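Local coordinates for lipolytic protein G-D-S-L family (Veillonella parvula DSM 2008, PDB 4RW0) that probably hydrolyses ester bonds of lipid or other acyl substrates, at residues Ser47-Ala59 with Val88-Lys102. Sequence-based numbering, arbitrary orientation.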
ATOM      1  N   SER A  47      -2.884   3.110 -11.803  1.00 28.78           N
ATOM      2  CA  SER A  47      -2.700   1.668 -12.085  1.00 29.50           C
ATOM      3  C   SER A  47      -1.297   1.211 -11.642  1.00 24.92           C
ATOM      4  O   SER A  47      -0.453   2.044 -11.308  1.00 25.15           O
ATOM      5  CB  SER A  47      -2.836   1.398 -13.599  1.00 32.73           C
ATOM      6  OG  SER A  47      -1.764   2.085 -14.308  1.00 33.49           O
ATOM      7  N   VAL A  48      -1.043  -0.112 -11.644  1.00 24.11           N
ATOM      8  CA  VAL A  48       0.243  -0.613 -11.184  1.00 24.75           C
ATOM      9  C   VAL A  48       1.343  -0.127 -12.159  1.00 23.55           C
ATOM     10  O   VAL A  48       2.345   0.363 -11.720  1.00 19.51           O
ATOM     11  CB  VAL A  48       0.333  -2.145 -11.106  1.00 28.26           C
ATOM     12  CG1 VAL A  48       1.660  -2.495 -10.482  1.00 27.19           C
ATOM     13  CG2 VAL A  48      -0.732  -2.703 -10.235  1.00 32.67           C
ATOM     14  N   GLN A  49       1.055  -0.103 -13.460  1.00 24.00           N
ATOM     15  CA  GLN A  49       2.075   0.421 -14.381  1.00 24.66           C
ATOM     16  C   GLN A  49       2.256   1.923 -14.203  1.00 23.22           C
ATOM     17  O   GLN A  49       3.361   2.440 -14.308  1.00 22.33           O
ATOM     18  CB  GLN A  49       1.695   0.118 -15.838  1.00 25.87           C
ATOM     19  CG  GLN A  49       2.782   0.577 -16.847  1.00 27.14           C
ATOM     20  CD  GLN A  49       4.063  -0.247 -16.751  1.00 24.99           C
ATOM     21  OE1 GLN A  49       4.051  -1.474 -16.818  1.00 28.88           O
ATOM     22  NE2 GLN A  49       5.148   0.417 -16.488  1.00 26.97           N
ATOM     23  N   GLY A  50       1.180   2.655 -13.995  1.00 22.44           N
ATOM     24  CA  GLY A  50       1.327   4.076 -13.639  1.00 22.61           C
ATOM     25  C   GLY A  50       2.177   4.342 -12.401  1.00 20.94           C
ATOM     26  O   GLY A  50       3.001   5.285 -12.327  1.00 18.45           O
HETATM   27  N   MSE A  51       2.064   3.474 -11.421  1.00 21.26           N
HETATM   28  CA  MSE A  51       2.939   3.584 -10.220  1.00 19.39           C
HETATM   29  C   MSE A  51       4.413   3.390 -10.566  1.00 18.84           C
HETATM   30  O   MSE A  51       5.255   4.002 -10.011  1.00 17.57           O
HETATM   31  CB  MSE A  51       2.523   2.576  -9.131  1.00 20.43           C
HETATM   32  CG  MSE A  51       3.402   2.677  -7.872  1.00 23.88           C
HETATM   33 SE   MSE A  51       2.818   1.473  -6.367  1.00 26.18          SE
HETATM   34  CE  MSE A  51       3.466  -0.208  -7.159  1.00 26.00           C
ATOM     35  N   ILE A  52       4.726   2.416 -11.407  1.00 23.05           N
ATOM     36  CA  ILE A  52       6.098   2.255 -11.933  1.00 20.86           C
ATOM     37  C   ILE A  52       6.621   3.527 -12.504  1.00 18.11           C
ATOM     38  O   ILE A  52       7.766   3.959 -12.198  1.00 21.08           O
ATOM     39  CB  ILE A  52       6.181   1.074 -12.937  1.00 22.89           C
ATOM     40  CG1 ILE A  52       5.976  -0.215 -12.173  1.00 24.26           C
ATOM     41  CG2 ILE A  52       7.550   1.035 -13.642  1.00 21.28           C
ATOM     42  CD1 ILE A  52       5.784  -1.455 -13.004  1.00 25.80           C
ATOM     43  N   TYR A  53       5.817   4.181 -13.309  1.00 19.35           N
ATOM     44  CA  TYR A  53       6.244   5.478 -13.832  1.00 20.84           C
ATOM     45  C   TYR A  53       6.549   6.501 -12.727  1.00 22.22           C
ATOM     46  O   TYR A  53       7.542   7.246 -12.779  1.00 18.72           O
ATOM     47  CB  TYR A  53       5.246   6.073 -14.839  1.00 20.84           C
ATOM     48  CG  TYR A  53       4.916   5.198 -16.044  1.00 21.70           C
ATOM     49  CD1 TYR A  53       5.840   4.275 -16.593  1.00 22.48           C
ATOM     50  CD2 TYR A  53       3.655   5.243 -16.606  1.00 24.59           C
ATOM     51  CE1 TYR A  53       5.491   3.446 -17.667  1.00 21.29           C
ATOM     52  CE2 TYR A  53       3.283   4.415 -17.671  1.00 25.09           C
ATOM     53  CZ  TYR A  53       4.234   3.551 -18.234  1.00 23.94           C
ATOM     54  OH  TYR A  53       3.728   2.772 -19.235  1.00 22.95           O
ATOM     55  N   ASN A  54       5.690   6.542 -11.694  1.00 23.02           N
ATOM     56  CA  ASN A  54       5.965   7.433 -10.556  1.00 19.76           C
ATOM     57  C   ASN A  54       7.247   7.116  -9.876  1.00 16.78           C
ATOM     58  O   ASN A  54       7.987   8.000  -9.478  1.00 16.92           O
ATOM     59  CB  ASN A  54       4.806   7.432  -9.579  1.00 20.68           C
ATOM     60  CG  ASN A  54       3.539   8.047 -10.181  1.00 23.98           C
ATOM     61  OD1 ASN A  54       3.584   8.864 -11.073  1.00 24.06           O
ATOM     62  ND2 ASN A  54       2.419   7.690  -9.635  1.00 25.09           N
ATOM     63  N   ILE A  55       7.528   5.808  -9.724  1.00 16.91           N
ATOM     64  CA  ILE A  55       8.731   5.406  -9.055  1.00 18.38           C
ATOM     65  C   ILE A  55       9.952   5.791  -9.891  1.00 18.48           C
ATOM     66  O   ILE A  55      10.946   6.249  -9.371  1.00 19.61           O
ATOM     67  CB  ILE A  55       8.715   3.878  -8.800  1.00 19.11           C
ATOM     68  CG1 ILE A  55       7.644   3.552  -7.807  1.00 20.32           C
ATOM     69  CG2 ILE A  55       9.994   3.407  -8.233  1.00 20.16           C
ATOM     70  CD1 ILE A  55       7.382   2.046  -7.700  1.00 24.51           C
ATOM     71  N   GLU A  56       9.849   5.597 -11.184  1.00 19.56           N
ATOM     72  CA  GLU A  56      10.998   5.954 -12.089  1.00 20.01           C
ATOM     73  C   GLU A  56      11.225   7.419 -12.035  1.00 19.82           C
ATOM     74  O   GLU A  56      12.374   7.872 -11.986  1.00 21.56           O
ATOM     75  CB  GLU A  56      10.713   5.582 -13.551  1.00 20.52           C
ATOM     76  CG  GLU A  56      10.549   4.089 -13.852  1.00 24.17           C
ATOM     77  CD  GLU A  56       9.955   3.786 -15.268  1.00 31.58           C
ATOM     78  OE1 GLU A  56       9.361   4.717 -15.879  1.00 30.99           O
ATOM     79  OE2 GLU A  56      10.008   2.594 -15.731  1.00 29.57           O
ATOM     80  N   ASN A  57      10.151   8.221 -12.041  1.00 20.22           N
ATOM     81  CA  ASN A  57      10.378   9.701 -12.098  1.00 21.31           C
ATOM     82  C   ASN A  57      11.002  10.194 -10.810  1.00 22.12           C
ATOM     83  O   ASN A  57      11.849  11.088 -10.797  1.00 22.16           O
ATOM     84  CB  ASN A  57       9.060  10.464 -12.361  1.00 23.72           C
ATOM     85  CG  ASN A  57       8.436  10.111 -13.712  1.00 29.23           C
ATOM     86  OD1 ASN A  57       9.126   9.682 -14.649  1.00 27.73           O
ATOM     87  ND2 ASN A  57       7.122  10.218 -13.794  1.00 24.79           N
ATOM     88  N   TRP A  58      10.667   9.551  -9.703  1.00 20.64           N
ATOM     89  CA  TRP A  58      11.361   9.886  -8.456  1.00 18.54           C
ATOM     90  C   TRP A  58      12.787   9.341  -8.449  1.00 18.81           C
ATOM     91  O   TRP A  58      13.742  10.011  -8.032  1.00 18.37           O
ATOM     92  CB  TRP A  58      10.560   9.330  -7.225  1.00 19.21           C
ATOM     93  CG  TRP A  58      11.388   9.222  -5.972  1.00 16.85           C
ATOM     94  CD1 TRP A  58      11.699  10.230  -5.165  1.00 18.37           C
ATOM     95  CD2 TRP A  58      12.040   8.068  -5.465  1.00 15.74           C
ATOM     96  NE1 TRP A  58      12.525   9.797  -4.167  1.00 20.70           N
ATOM     97  CE2 TRP A  58      12.707   8.447  -4.311  1.00 16.61           C
ATOM     98  CE3 TRP A  58      12.104   6.747  -5.865  1.00 18.51           C
ATOM     99  CZ2 TRP A  58      13.495   7.591  -3.584  1.00 17.56           C
ATOM    100  CZ3 TRP A  58      12.841   5.825  -5.068  1.00 17.85           C
ATOM    101  CH2 TRP A  58      13.570   6.261  -3.993  1.00 17.76           C
ATOM    102  N   ALA A  59      12.946   8.074  -8.822  1.00 18.78           N
ATOM    103  CA  ALA A  59      14.252   7.416  -8.696  1.00 19.48           C
ATOM    104  C   ALA A  59      15.382   8.138  -9.414  1.00 19.94           C
ATOM    105  O   ALA A  59      16.476   8.236  -8.890  1.00 19.71           O
ATOM    106  CB  ALA A  59      14.149   5.977  -9.216  1.00 22.26           C
ATOM    107  N   VAL A  88      -1.328  -8.438 -12.493  1.00 30.53           N
ATOM    108  CA  VAL A  88      -1.169  -7.542 -11.341  1.00 28.41           C
ATOM    109  C   VAL A  88       0.033  -7.902 -10.542  1.00 28.58           C
ATOM    110  O   VAL A  88       0.913  -7.044 -10.275  1.00 24.87           O
ATOM    111  CB  VAL A  88      -2.472  -7.456 -10.509  1.00 27.71           C
ATOM    112  CG1 VAL A  88      -2.250  -6.591  -9.280  1.00 28.71           C
ATOM    113  CG2 VAL A  88      -3.522  -6.815 -11.356  1.00 28.79           C
ATOM    114  N   TYR A  89       0.163  -9.206 -10.232  1.00 27.81           N
ATOM    115  CA  TYR A  89       1.319  -9.669  -9.500  1.00 29.00           C
ATOM    116  C   TYR A  89       2.651  -9.426 -10.209  1.00 27.81           C
ATOM    117  O   TYR A  89       3.601  -8.941  -9.591  1.00 27.91           O
ATOM    118  CB  TYR A  89       1.178 -11.155  -9.071  1.00 31.48           C
ATOM    119  CG  TYR A  89       2.453 -11.775  -8.523  1.00 31.90           C
ATOM    120  CD1 TYR A  89       2.907 -11.471  -7.268  1.00 30.61           C
ATOM    121  CD2 TYR A  89       3.177 -12.716  -9.271  1.00 36.15           C
ATOM    122  CE1 TYR A  89       4.054 -11.997  -6.784  1.00 33.98           C
ATOM    123  CE2 TYR A  89       4.340 -13.258  -8.784  1.00 32.31           C
ATOM    124  CZ  TYR A  89       4.761 -12.890  -7.559  1.00 37.21           C
ATOM    125  OH  TYR A  89       5.892 -13.401  -7.035  1.00 37.76           O
ATOM    126  N   LYS A  90       2.712  -9.752 -11.486  1.00 32.18           N
ATOM    127  CA  LYS A  90       3.957  -9.603 -12.259  1.00 37.16           C
ATOM    128  C   LYS A  90       4.407  -8.155 -12.314  1.00 30.49           C
ATOM    129  O   LYS A  90       5.620  -7.846 -12.214  1.00 28.44           O
ATOM    130  CB  LYS A  90       3.765 -10.076 -13.722  1.00 45.22           C
ATOM    131  CG  LYS A  90       4.241 -11.487 -14.062  1.00 61.84           C
ATOM    132  CD  LYS A  90       4.298 -12.460 -12.874  1.00 72.88           C
ATOM    133  CE  LYS A  90       3.975 -13.913 -13.270  1.00 84.81           C
ATOM    134  NZ  LYS A  90       4.456 -14.300 -14.637  1.00 83.06           N
ATOM    135  N   THR A  91       3.435  -7.256 -12.492  1.00 28.18           N
ATOM    136  CA  THR A  91       3.771  -5.846 -12.638  1.00 25.56           C
ATOM    137  C   THR A  91       4.224  -5.306 -11.278  1.00 27.06           C
ATOM    138  O   THR A  91       5.163  -4.490 -11.220  1.00 25.11           O
ATOM    139  CB  THR A  91       2.599  -5.124 -13.220  1.00 28.21           C
ATOM    140  OG1 THR A  91       2.110  -5.844 -14.359  1.00 29.31           O
ATOM    141  CG2 THR A  91       2.920  -3.733 -13.523  1.00 26.97           C
ATOM    142  N   LEU A  92       3.586  -5.738 -10.170  1.00 25.89           N
ATOM    143  CA  LEU A  92       4.058  -5.358  -8.830  1.00 23.13           C
ATOM    144  C   LEU A  92       5.468  -5.820  -8.541  1.00 24.39           C
ATOM    145  O   LEU A  92       6.299  -5.081  -8.023  1.00 23.83           O
ATOM    146  CB  LEU A  92       3.105  -5.921  -7.782  1.00 26.58           C
ATOM    147  CG  LEU A  92       1.790  -5.102  -7.654  1.00 27.15           C
ATOM    148  CD1 LEU A  92       0.809  -5.859  -6.765  1.00 29.09           C
ATOM    149  CD2 LEU A  92       2.074  -3.711  -7.046  1.00 26.87           C
ATOM    150  N   VAL A  93       5.802  -7.051  -8.930  1.00 23.59           N
ATOM    151  CA  VAL A  93       7.192  -7.490  -8.797  1.00 23.52           C
ATOM    152  C   VAL A  93       8.207  -6.589  -9.510  1.00 23.52           C
ATOM    153  O   VAL A  93       9.257  -6.243  -8.934  1.00 24.72           O
ATOM    154  CB  VAL A  93       7.350  -8.961  -9.293  1.00 27.04           C
ATOM    155  CG1 VAL A  93       8.801  -9.306  -9.358  1.00 28.27           C
ATOM    156  CG2 VAL A  93       6.596  -9.916  -8.378  1.00 29.63           C
ATOM    157  N   LYS A  94       7.866  -6.127 -10.707  1.00 27.11           N
ATOM    158  CA  LYS A  94       8.687  -5.159 -11.429  1.00 30.33           C
ATOM    159  C   LYS A  94       8.877  -3.877 -10.644  1.00 26.67           C
ATOM    160  O   LYS A  94       9.977  -3.372 -10.454  1.00 27.94           O
ATOM    161  CB  LYS A  94       8.022  -4.839 -12.753  1.00 33.16           C
ATOM    162  CG  LYS A  94       8.461  -5.822 -13.812  1.00 45.85           C
ATOM    163  CD  LYS A  94       7.511  -5.941 -15.015  1.00 57.42           C
ATOM    164  CE  LYS A  94       7.263  -4.660 -15.798  1.00 63.86           C
ATOM    165  NZ  LYS A  94       6.404  -4.936 -16.991  1.00 68.06           N
ATOM    166  N   ALA A  95       7.794  -3.416 -10.065  1.00 24.97           N
ATOM    167  CA  ALA A  95       7.880  -2.244  -9.189  1.00 22.40           C
ATOM    168  C   ALA A  95       8.780  -2.478  -7.999  1.00 22.10           C
ATOM    169  O   ALA A  95       9.593  -1.593  -7.653  1.00 25.13           O
ATOM    170  CB  ALA A  95       6.486  -1.829  -8.765  1.00 22.95           C
ATOM    171  N   ILE A  96       8.674  -3.668  -7.399  1.00 23.02           N
ATOM    172  CA  ILE A  96       9.438  -3.994  -6.225  1.00 23.05           C
ATOM    173  C   ILE A  96      10.920  -4.087  -6.547  1.00 25.50           C
ATOM    174  O   ILE A  96      11.773  -3.596  -5.790  1.00 25.65           O
ATOM    175  CB  ILE A  96       8.932  -5.323  -5.593  1.00 25.80           C
ATOM    176  CG1 ILE A  96       7.509  -5.198  -5.024  1.00 26.77           C
ATOM    177  CG2 ILE A  96       9.893  -5.835  -4.539  1.00 25.27           C
ATOM    178  CD1 ILE A  96       6.800  -6.531  -4.804  1.00 28.12           C
ATOM    179  N   GLU A  97      11.231  -4.668  -7.699  1.00 29.45           N
ATOM    180  CA  GLU A  97      12.681  -4.779  -8.160  1.00 28.36           C
ATOM    181  C   GLU A  97      13.258  -3.421  -8.455  1.00 25.52           C
ATOM    182  O   GLU A  97      14.373  -3.100  -8.019  1.00 27.66           O
ATOM    183  CB  GLU A  97      12.768  -5.663  -9.384  1.00 31.69           C
ATOM    184  CG  GLU A  97      12.382  -7.101  -9.076  1.00 35.87           C
ATOM    185  CD  GLU A  97      12.263  -8.006 -10.322  1.00 44.76           C
ATOM    186  OE1 GLU A  97      12.150  -7.512 -11.493  1.00 44.29           O
ATOM    187  OE2 GLU A  97      12.263  -9.242 -10.096  1.00 47.81           O
ATOM    188  N   LEU A  98      12.459  -2.566  -9.088  1.00 24.68           N
ATOM    189  CA  LEU A  98      12.901  -1.201  -9.327  1.00 24.62           C
ATOM    190  C   LEU A  98      13.123  -0.434  -8.049  1.00 25.89           C
ATOM    191  O   LEU A  98      14.211   0.098  -7.806  1.00 22.58           O
ATOM    192  CB  LEU A  98      11.904  -0.489 -10.244  1.00 27.69           C
ATOM    193  CG  LEU A  98      12.170   1.002 -10.443  1.00 32.37           C
ATOM    194  CD1 LEU A  98      13.545   1.206 -11.117  1.00 37.00           C
ATOM    195  CD2 LEU A  98      11.011   1.658 -11.204  1.00 31.60           C
ATOM    196  N   ALA A  99      12.120  -0.410  -7.141  1.00 24.42           N
ATOM    197  CA  ALA A  99      12.296   0.335  -5.906  1.00 24.13           C
ATOM    198  C   ALA A  99      13.458  -0.175  -5.066  1.00 23.39           C
ATOM    199  O   ALA A  99      14.126   0.601  -4.371  1.00 22.15           O
ATOM    200  CB  ALA A  99      10.958   0.294  -5.100  1.00 24.10           C
ATOM    201  N   SER A 100      13.739  -1.470  -5.141  1.00 25.67           N
ATOM    202  CA  SER A 100      14.853  -2.054  -4.368  1.00 29.07           C
ATOM    203  C   SER A 100      16.224  -1.508  -4.675  1.00 28.22           C
ATOM    204  O   SER A 100      17.113  -1.588  -3.827  1.00 29.52           O
ATOM    205  CB  SER A 100      14.971  -3.559  -4.576  1.00 30.19           C
ATOM    206  OG  SER A 100      13.862  -4.109  -3.923  1.00 40.84           O
ATOM    207  N   THR A 101      16.368  -0.874  -5.832  1.00 27.53           N
ATOM    208  CA  THR A 101      17.660  -0.274  -6.171  1.00 29.57           C
ATOM    209  C   THR A 101      17.892   1.037  -5.461  1.00 30.66           C
ATOM    210  O   THR A 101      19.028   1.526  -5.482  1.00 28.03           O
ATOM    211  CB  THR A 101      17.771  -0.042  -7.676  1.00 30.16           C
ATOM    212  OG1 THR A 101      16.783   0.912  -8.076  1.00 34.31           O
ATOM    213  CG2 THR A 101      17.564  -1.347  -8.463  1.00 31.62           C
ATOM    214  N   LYS A 102      16.840   1.635  -4.838  1.00 25.22           N
ATOM    215  CA  LYS A 102      17.008   2.934  -4.154  1.00 26.99           C
ATOM    216  C   LYS A 102      16.673   2.930  -2.676  1.00 24.41           C
ATOM    217  O   LYS A 102      16.852   3.925  -1.985  1.00 24.47           O
ATOM    218  CB  LYS A 102      16.107   4.003  -4.830  1.00 31.58           C
ATOM    219  CG  LYS A 102      16.413   4.184  -6.316  1.00 32.53           C
ATOM    220  CD  LYS A 102      17.683   4.979  -6.449  1.00 36.35           C
ATOM    221  CE  LYS A 102      18.061   5.046  -7.915  1.00 40.34           C
ATOM    222  NZ  LYS A 102      19.322   5.800  -7.972  1.00 41.85           N
TER
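V48 opens the contact by laying its CG1 3.5 Å from T91 CG2, with L92 CD2 close by. T91 suits this place because its two branches divide the work: chi1 of -48° sets OG1 beside the backbone N and CG2 anti to it, which turns CG2 to V48 while OG1 bonds Y87 O one turn back in its own helix. Further on, selenomethionine M51 reaches in with a chain extended to SE and bent there (chi3 74°), and its CE lies 3.8 Å from A95 CB. I52 is a knob in the hole formed by T91, K94, A95 and L98; its CG1 packs 3.8 Å from A95 CB and its CD1 extends to T91 CG2. The small A95 lets the backbones come close, with CA of I52 and CA of A95 5.6 Å apart. Cut back to an alanine, I52 would probably leave that hole poorly filled and T91 CG2 without one of its apolar neighbours. The side chains of I55 and L98 pass each other in opposite directions, CG2 of I55 3.6 Å from CD2 of L98, and the aliphatic CG of E56 covers the same methyl. At the end, W58 sets ring atom CH2 3.5 Å from K102 CB, where the lysine's alkyl chain serves as an apolar partner. The helices run nearly parallel, 8° apart, and I55 and A99 also rest on strand 69-73: neighbouring helices on one side of the parallel sheet in the three-layer alpha/beta/alpha fold of SGNH hydrolases.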